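Local coordinates for protein Serpin48 (PDB 3OZQ) that acts as a highly specific serpin in the innate immunity of the mealworm beetle, inhibiting the serine protease SPE, at residues F189-A193 with Q239-L243; I250-F254 with F356-I360. Numbering follows the deposited sequence.

Contact 1: F189-A193 with Q239-L243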
loop_
_atom_site.group_PDB
_atom_site.type_symbol
_atom_site.label_atom_id
_atom_site.label_comp_id
_atom_site.label_asym_id
_atom_site.label_seq_id
_atom_site.Cartn_x
_atom_site.Cartn_y
_atom_site.Cartn_z
ATOM N N PHE A 189 -6.315 -23.938 -9.141
ATOM C CA PHE A 189 -5.369 -22.837 -9.111
ATOM C C PHE A 189 -3.997 -23.483 -9.116
ATOM O O PHE A 189 -3.667 -24.269 -8.231
ATOM C CB PHE A 189 -5.554 -21.960 -7.857
ATOM C CG PHE A 189 -4.651 -20.744 -7.821
ATOM C CD1 PHE A 189 -3.389 -20.816 -7.271
ATOM C CD2 PHE A 189 -5.065 -19.534 -8.360
ATOM C CE1 PHE A 189 -2.556 -19.700 -7.247
ATOM C CE2 PHE A 189 -4.237 -18.418 -8.342
ATOM C CZ PHE A 189 -2.982 -18.500 -7.789
ATOM N N HIS A 190 -3.201 -23.176 -10.127
ATOM C CA HIS A 190 -1.877 -23.765 -10.234
ATOM C C HIS A 190 -0.827 -22.882 -9.590
ATOM O O HIS A 190 -0.477 -21.849 -10.141
ATOM C CB HIS A 190 -1.512 -23.966 -11.703
ATOM C CG HIS A 190 -2.530 -24.742 -12.473
ATOM N ND1 HIS A 190 -2.742 -26.089 -12.270
ATOM C CD2 HIS A 190 -3.393 -24.364 -13.445
ATOM C CE1 HIS A 190 -3.697 -26.507 -13.083
ATOM N NE2 HIS A 190 -4.105 -25.481 -13.810
ATOM N N LYS A 191 -0.316 -23.304 -8.437
ATOM C CA LYS A 191 0.770 -22.596 -7.771
ATOM C C LYS A 191 2.052 -22.754 -8.582
ATOM O O LYS A 191 2.993 -21.962 -8.458
ATOM C CB LYS A 191 0.975 -23.143 -6.358
ATOM C CG LYS A 191 -0.279 -23.111 -5.498
ATOM C CD LYS A 191 -0.026 -23.716 -4.126
ATOM C CE LYS A 191 -1.322 -23.851 -3.334
ATOM N NZ LYS A 191 -1.142 -24.615 -2.051
ATOM N N SER A 192 2.069 -23.801 -9.404
ATOM C CA SER A 192 3.154 -24.083 -10.336
ATOM C C SER A 192 2.685 -25.244 -11.185
ATOM O O SER A 192 1.596 -25.782 -10.956
ATOM C CB SER A 192 4.451 -24.444 -9.607
ATOM O OG SER A 192 4.301 -25.586 -8.782
ATOM N N ALA A 193 3.485 -25.629 -12.173
ATOM C CA ALA A 193 3.110 -26.739 -13.043
ATOM C C ALA A 193 2.709 -27.960 -12.218
ATOM O O ALA A 193 1.585 -28.443 -12.324
ATOM C CB ALA A 193 4.244 -27.079 -13.987
ATOM N N GLN A 239 2.448 -17.777 -19.093
ATOM C CA GLN A 239 2.836 -19.100 -18.625
ATOM C C GLN A 239 2.560 -19.305 -17.130
ATOM O O GLN A 239 2.676 -18.376 -16.327
ATOM C CB GLN A 239 4.304 -19.367 -18.962
ATOM C CG GLN A 239 4.531 -19.659 -20.446
ATOM C CD GLN A 239 3.612 -20.761 -20.961
ATOM O OE1 GLN A 239 3.369 -21.757 -20.273
ATOM N NE2 GLN A 239 3.079 -20.573 -22.164
ATOM N N ILE A 240 2.188 -20.528 -16.770
ATOM C CA ILE A 240 1.828 -20.862 -15.394
ATOM C C ILE A 240 2.837 -20.356 -14.364
ATOM O O ILE A 240 2.448 -19.820 -13.326
ATOM C CB ILE A 240 1.647 -22.389 -15.211
ATOM C CG1 ILE A 240 0.539 -22.922 -16.126
ATOM C CG2 ILE A 240 1.340 -22.729 -13.754
ATOM C CD1 ILE A 240 -0.864 -22.575 -15.664
ATOM N N GLU A 241 4.125 -20.529 -14.647
ATOM C CA GLU A 241 5.170 -20.233 -13.669
ATOM C C GLU A 241 5.918 -18.949 -13.997
ATOM O O GLU A 241 7.070 -18.785 -13.596
ATOM C CB GLU A 241 6.175 -21.390 -13.582
ATOM C CG GLU A 241 5.595 -22.733 -13.151
ATOM C CD GLU A 241 6.653 -23.833 -13.099
ATOM O OE1 GLU A 241 7.688 -23.692 -13.794
ATOM O OE2 GLU A 241 6.456 -24.830 -12.363
ATOM N N GLY A 242 5.265 -18.038 -14.715
ATOM C CA GLY A 242 5.929 -16.847 -15.216
ATOM C C GLY A 242 6.082 -15.652 -14.282
ATOM O O GLY A 242 6.526 -14.591 -14.714
ATOM N N LEU A 243 5.734 -15.809 -13.007
ATOM C CA LEU A 243 5.754 -14.673 -12.074
ATOM C C LEU A 243 7.147 -14.087 -11.822
ATOM O O LEU A 243 7.350 -12.874 -11.949
ATOM C CB LEU A 243 5.110 -15.053 -10.743
ATOM C CG LEU A 243 5.130 -13.986 -9.648
ATOM C CD1 LEU A 243 4.486 -12.686 -10.116
ATOM C CD2 LEU A 243 4.430 -14.501 -8.402
#

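Contact 2: I250-F254 with F356-I360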
loop_
_atom_site.group_PDB
_atom_site.type_symbol
_atom_site.label_atom_id
_atom_site.label_comp_id
_atom_site.label_asym_id
_atom_site.label_seq_id
_atom_site.Cartn_x
_atom_site.Cartn_y
_atom_site.Cartn_z
ATOM N N ILE A 250 10.010 -6.079 -12.881
ATOM C CA ILE A 250 8.940 -5.491 -12.076
ATOM C C ILE A 250 8.557 -4.073 -12.487
ATOM O O ILE A 250 7.403 -3.655 -12.351
ATOM C CB ILE A 250 9.307 -5.492 -10.580
ATOM C CG1 ILE A 250 8.055 -5.237 -9.744
ATOM C CG2 ILE A 250 10.405 -4.472 -10.291
ATOM C CD1 ILE A 250 6.935 -6.225 -10.026
ATOM N N LYS A 251 9.534 -3.332 -12.989
ATOM C CA LYS A 251 9.323 -1.957 -13.416
ATOM C C LYS A 251 8.286 -1.900 -14.539
ATOM O O LYS A 251 7.327 -1.123 -14.495
ATOM C CB LYS A 251 10.647 -1.358 -13.905
ATOM C CG LYS A 251 11.872 -1.682 -13.032
ATOM C CD LYS A 251 12.201 -3.190 -12.975
ATOM C CE LYS A 251 12.705 -3.732 -14.303
ATOM N NZ LYS A 251 11.635 -3.793 -15.346
ATOM N N ARG A 252 8.483 -2.735 -15.550
ATOM C CA ARG A 252 7.582 -2.762 -16.696
ATOM C C ARG A 252 6.155 -3.120 -16.279
ATOM O O ARG A 252 5.189 -2.593 -16.824
ATOM C CB ARG A 252 8.087 -3.740 -17.758
ATOM C CG ARG A 252 9.178 -3.182 -18.663
ATOM C CD ARG A 252 10.399 -2.743 -17.869
ATOM N NE ARG A 252 11.509 -2.355 -18.738
ATOM C CZ ARG A 252 12.510 -3.163 -19.078
ATOM N NH1 ARG A 252 12.546 -4.408 -18.618
ATOM N NH2 ARG A 252 13.477 -2.727 -19.875
ATOM N N SER A 253 6.027 -3.998 -15.291
ATOM C CA SER A 253 4.712 -4.494 -14.895
ATOM C C SER A 253 3.791 -3.418 -14.308
ATOM O O SER A 253 2.572 -3.561 -14.339
ATOM C CB SER A 253 4.858 -5.667 -13.923
ATOM O OG SER A 253 5.734 -6.647 -14.452
ATOM N N PHE A 254 4.361 -2.346 -13.770
ATOM C CA PHE A 254 3.541 -1.303 -13.148
ATOM C C PHE A 254 3.336 -0.096 -14.053
ATOM O O PHE A 254 2.438 0.720 -13.827
ATOM C CB PHE A 254 4.135 -0.874 -11.804
ATOM C CG PHE A 254 3.925 -1.876 -10.712
ATOM C CD1 PHE A 254 4.943 -2.726 -10.327
ATOM C CD2 PHE A 254 2.700 -1.981 -10.085
ATOM C CE1 PHE A 254 4.744 -3.656 -9.327
ATOM C CE2 PHE A 254 2.493 -2.919 -9.091
ATOM C CZ PHE A 254 3.520 -3.750 -8.708
ATOM N N PHE A 356 -0.100 -14.283 -9.636
ATOM C CA PHE A 356 -0.252 -13.010 -10.328
ATOM C C PHE A 356 0.110 -11.820 -9.434
ATOM O O PHE A 356 0.105 -11.931 -8.216
ATOM C CB PHE A 356 -1.686 -12.846 -10.808
ATOM C CG PHE A 356 -2.714 -12.906 -9.711
ATOM C CD1 PHE A 356 -3.244 -11.747 -9.177
ATOM C CD2 PHE A 356 -3.165 -14.119 -9.228
ATOM C CE1 PHE A 356 -4.201 -11.801 -8.178
ATOM C CE2 PHE A 356 -4.124 -14.178 -8.228
ATOM C CZ PHE A 356 -4.638 -13.023 -7.700
ATOM N N ILE A 357 0.405 -10.690 -10.071
ATOM C CA ILE A 357 0.589 -9.415 -9.395
ATOM C C ILE A 357 -0.720 -8.644 -9.539
ATOM O O ILE A 357 -1.421 -8.800 -10.531
ATOM C CB ILE A 357 1.736 -8.627 -10.068
ATOM C CG1 ILE A 357 3.076 -9.329 -9.848
ATOM C CG2 ILE A 357 1.775 -7.170 -9.608
ATOM C CD1 ILE A 357 4.229 -8.677 -10.605
ATOM N N PHE A 358 -1.059 -7.824 -8.549
ATOM C CA PHE A 358 -2.218 -6.946 -8.646
ATOM C C PHE A 358 -1.889 -5.586 -8.049
ATOM O O PHE A 358 -0.949 -5.446 -7.265
ATOM C CB PHE A 358 -3.412 -7.520 -7.897
ATOM C CG PHE A 358 -3.181 -7.643 -6.430
ATOM C CD1 PHE A 358 -3.392 -6.562 -5.583
ATOM C CD2 PHE A 358 -2.705 -8.825 -5.891
ATOM C CE1 PHE A 358 -3.161 -6.671 -4.218
ATOM C CE2 PHE A 358 -2.479 -8.938 -4.539
ATOM C CZ PHE A 358 -2.694 -7.852 -3.696
ATOM N N TYR A 359 -2.675 -4.582 -8.415
ATOM C CA TYR A 359 -2.516 -3.277 -7.805
ATOM C C TYR A 359 -3.780 -2.456 -7.922
ATOM O O TYR A 359 -4.520 -2.570 -8.897
ATOM C CB TYR A 359 -1.284 -2.525 -8.347
ATOM C CG TYR A 359 -1.305 -2.160 -9.826
ATOM C CD1 TYR A 359 -0.600 -2.917 -10.757
ATOM C CD2 TYR A 359 -1.980 -1.029 -10.277
ATOM C CE1 TYR A 359 -0.592 -2.580 -12.103
ATOM C CE2 TYR A 359 -1.985 -0.685 -11.634
ATOM C CZ TYR A 359 -1.284 -1.469 -12.531
ATOM O OH TYR A 359 -1.265 -1.141 -13.866
ATOM N N ILE A 360 -4.027 -1.645 -6.900
ATOM C CA ILE A 360 -5.200 -0.795 -6.862
ATOM C C ILE A 360 -4.769 0.628 -7.226
ATOM O O ILE A 360 -3.806 1.156 -6.654
ATOM C CB ILE A 360 -5.835 -0.801 -5.458
ATOM C CG1 ILE A 360 -6.476 -2.166 -5.161
ATOM C CG2 ILE A 360 -6.893 0.275 -5.334
ATOM C CD1 ILE A 360 -7.241 -2.172 -3.886
HETATM O O HOH W 1 0.794 -2.175 -15.266
#

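Contact 1: F189-A193 with Q239-L243
At Q239 a type I β-turn opens: its carbonyl accepts G242 N (3.1 Å from Q239 O) and also the side chain of S237, so the chain is folded back as soon as strand 231-237 has ended. I240 comes next, and its CB points at F189-A193. The branched side chain suits this half-exposed place, because I240 CG2 can touch several atoms at once: H190 CB at 3.7 Å, S192 C at 3.8 Å and A193 N at 3.9 Å. Its CD1 meanwhile sits obliquely by the imidazole of H190, a residue tied through its backbone to D353. The turn thus leans on the place where strand 185-190 leaves the serpin fold's sheet C and bends into the hairpin connection to strand 196-205, so a loop following a strand of sheet B meets the end of one from sheet C. At E241 the character changes from apolar to polar. E241 CB starts sideways, but a long side chain with trans chi2 carries the carboxylate across, where E241 OE2 accepts a hydrogen bond from A193 N (3.1 Å, N-H···O angle 159°). This backbone NH lies in the turn beyond the strand. The same E241 OE2 rests 3.4 Å from S192 CB and 3.5 Å from A193 CB, a tight fit that small residues permit. G242 then takes the N-cap position, and L243 begins helix 243-248, its buried side chain turned to T373.

Contact 2: I250-F254 with F356-I360
Three side chains, I250, F254 and I357, and the ring of Y359 fill the gap between a short, weakly bonded helix and strand 356-360, whose axes pass 10.6 Å apart at 48°. I357 and Y359 alternate with F356 and F358 along the strand, so their CB atoms face the helix while that of F358 points away. I250 starts sideways, yet its trans chi1 and p chi2 swing the end inward, bringing I250 CD1 to 3.7 Å from I357 CD1; flexible, wholly apolar tips suit such a buried meeting. F254 also leaves its helix sideways, and chi1 near -74° turns the ring to the strand, where F254 CZ lies 3.9 Å from I357 CG2 and F254 CD2 3.5 Å from Y359 CD1. The F254 and Y359 rings meet obliquely, centroids 5.3 Å apart and planes at 44°. Y359 adopts the p rotamer, and its length delivers the hydroxyl to a bridging water: Y359 OH donates to it at 2.7 Å, and the water donates to S253 O at a short 2.4 Å. A tyrosine here can therefore pack with its ring and still satisfy its polar end. In serpin terms, a short helix soon after sheet B strand 231-237 packs against an inner strand of that sheet: 356-362 lies between strands 231-237 and 365-372, I366 of the latter touching both F254 and Y359, while helix 10-29 adjoins through P20 and Y23.

From the N terminus, helix 10-29 comes first and later flanks contact 2. Contact 1 then closes a loop of 45 residues, mostly strand: the chain leaves 185-190, runs through 196-205 into the strands 207-214, 219-225 and 231-237, and returns beside its start at the surface. Contact 2 opens only afterwards, on helix 250-254, and closes, after 101 intervening residues, on strand 356-362, so the two loops follow in series, neither nested nor crossed. Helix 243-248 bridges them along the chain. In space they adjoin, with centres 16 Å apart: L243 CD1 packs 3.7 Å from I357 CG1, and F189 CE2 lies 4.2 Å from F356 CE2, joining sheet C's edge to sheet B.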